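PDB 3LPZ: uncharacterized protein from Chaetomium thermophilum, which probably serves as Get4 of the Get pathway, binding Get5 and taking part in the biogenesis of tail-anchored membrane proteins. Local coordinates for residues Y189-R192 with A193-Y197. Numbering follows the deposited sequence.
Sequences YCAR and AVLPY
A191, R192 and A193 meet the residues one turn along helix 186-199, a helix of the alpha-solenoid, and the turn they share is a worked example of how a proline kinks a helix from within. P196 has no N-H to offer the turn before it, and its ring sits where that bond would run: CG lies 3.3 Å from the carbonyl O of R192, while CD lies equally near the O of A191. Neither N of P196 nor that of Y197 bonds back to the preceding turn, and the chain bends there. Just upstream, hydrogen bonding is mixed. A193 N gives its better bond to C190 O, at 3.0 Å, approaching from well above the carbonyl plane, and only a weak one to Y189 O; the A193 methyl, CB, lies 3.6 Å from that same C190 O. V194 N shares itself weakly between the oxygens of C190 and A191. Regular i to i+4 geometry is kept by L195 N, which reaches A191 O at 2.9 Å with an N-H···O angle of 150°.

The side chains follow the same spacing. With its CG anti to the carbonyl carbon (chi1 -57°), L195 swings back along the helix, bringing CD1 alongside A191 CB at 3.8 Å. Shortening L195 to alanine would remove CG and CD1, and is likely to open a gap beside A191 CB and leave L251 of helix 243-256 without this partner. The R192 chain, bent at chi3 (74°), brings NH2 into a salt bridge with E156 OE1, while the A193 methyl touches E174 of helix 166-179. Helix 243-256 also meets A191 through I248, and helix 203-220 meets C190 and V194 through F213 and Y210. Between these last two, C190 SG rests 4.0 Å from V194 CG2.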
loop_
_atom_site.group_PDB
_atom_site.type_symbol
_atom_site.label_atom_id
_atom_site.label_comp_id
_atom_site.label_asym_id
_atom_site.label_seq_id
_atom_site.Cartn_x
_atom_site.Cartn_y
_atom_site.Cartn_z
ATOM N N TYR A 189 8.675 1.490 -13.898
ATOM C CA TYR A 189 7.327 1.498 -13.358
ATOM C C TYR A 189 6.850 0.100 -13.091
ATOM O O TYR A 189 6.167 -0.143 -12.086
ATOM C CB TYR A 189 6.369 2.268 -14.272
ATOM C CG TYR A 189 6.709 3.752 -14.268
ATOM C CD1 TYR A 189 6.246 4.590 -13.246
ATOM C CD2 TYR A 189 7.568 4.298 -15.233
ATOM C CE1 TYR A 189 6.590 5.954 -13.219
ATOM C CE2 TYR A 189 7.907 5.651 -15.212
ATOM C CZ TYR A 189 7.418 6.465 -14.204
ATOM O OH TYR A 189 7.766 7.788 -14.172
ATOM N N CYS A 190 7.259 -0.840 -13.935
ATOM C CA CYS A 190 6.941 -2.232 -13.665
ATOM C C CYS A 190 7.549 -2.663 -12.318
ATOM O O CYS A 190 6.859 -3.305 -11.508
ATOM C CB CYS A 190 7.415 -3.137 -14.821
ATOM S SG CYS A 190 6.830 -4.821 -14.659
ATOM N N ALA A 191 8.807 -2.261 -12.074
ATOM C CA ALA A 191 9.517 -2.601 -10.847
ATOM C C ALA A 191 8.835 -2.035 -9.612
ATOM O O ALA A 191 8.799 -2.699 -8.611
ATOM C CB ALA A 191 10.980 -2.181 -10.900
ATOM N N ARG A 192 8.273 -0.825 -9.701
ATOM C CA ARG A 192 7.491 -0.241 -8.592
ATOM C C ARG A 192 6.239 -1.042 -8.229
ATOM O O ARG A 192 5.750 -0.925 -7.099
ATOM C CB ARG A 192 7.124 1.228 -8.875
ATOM C CG ARG A 192 8.362 2.145 -9.013
ATOM C CD ARG A 192 7.950 3.639 -9.131
ATOM N NE ARG A 192 7.507 4.186 -7.845
ATOM C CZ ARG A 192 8.324 4.543 -6.853
ATOM N NH1 ARG A 192 9.655 4.425 -6.968
ATOM N NH2 ARG A 192 7.816 5.043 -5.731
ATOM N N ALA A 193 5.709 -1.826 -9.174
ATOM C CA ALA A 193 4.534 -2.689 -8.900
ATOM C C ALA A 193 4.923 -4.091 -8.517
ATOM O O ALA A 193 4.107 -4.782 -7.905
ATOM C CB ALA A 193 3.620 -2.783 -10.122
ATOM N N VAL A 194 6.117 -4.528 -8.908
ATOM C CA VAL A 194 6.536 -5.931 -8.727
ATOM C C VAL A 194 7.443 -6.133 -7.524
ATOM O O VAL A 194 7.154 -6.985 -6.687
ATOM C CB VAL A 194 7.251 -6.477 -9.988
ATOM C CG1 VAL A 194 7.893 -7.831 -9.701
ATOM C CG2 VAL A 194 6.248 -6.587 -11.136
ATOM N N LEU A 195 8.520 -5.344 -7.436
ATOM C CA LEU A 195 9.507 -5.497 -6.358
ATOM C C LEU A 195 8.917 -5.345 -4.954
ATOM O O LEU A 195 9.243 -6.131 -4.089
ATOM C CB LEU A 195 10.735 -4.583 -6.556
ATOM C CG LEU A 195 11.457 -4.796 -7.909
ATOM C CD1 LEU A 195 12.696 -3.951 -7.978
ATOM C CD2 LEU A 195 11.830 -6.321 -8.196
ATOM N N PRO A 196 8.063 -4.320 -4.726
ATOM C CA PRO A 196 7.510 -4.201 -3.366
ATOM C C PRO A 196 6.714 -5.428 -2.899
ATOM O O PRO A 196 6.755 -5.757 -1.695
ATOM C CB PRO A 196 6.621 -2.931 -3.458
ATOM C CG PRO A 196 7.329 -2.077 -4.479
ATOM C CD PRO A 196 7.760 -3.120 -5.538
ATOM N N TYR A 197 5.989 -6.090 -3.812
ATOM C CA TYR A 197 5.306 -7.334 -3.439
ATOM C C TYR A 197 6.269 -8.452 -3.078
ATOM O O TYR A 197 6.001 -9.180 -2.114
ATOM C CB TYR A 197 4.320 -7.814 -4.515
ATOM C CG TYR A 197 3.044 -7.001 -4.518
ATOM C CD1 TYR A 197 2.241 -6.919 -3.370
ATOM C CD2 TYR A 197 2.626 -6.340 -5.675
ATOM C CE1 TYR A 197 1.029 -6.177 -3.381
ATOM C CE2 TYR A 197 1.412 -5.614 -5.704
ATOM C CZ TYR A 197 0.642 -5.526 -4.542
ATOM O OH TYR A 197 -0.514 -4.787 -4.563
#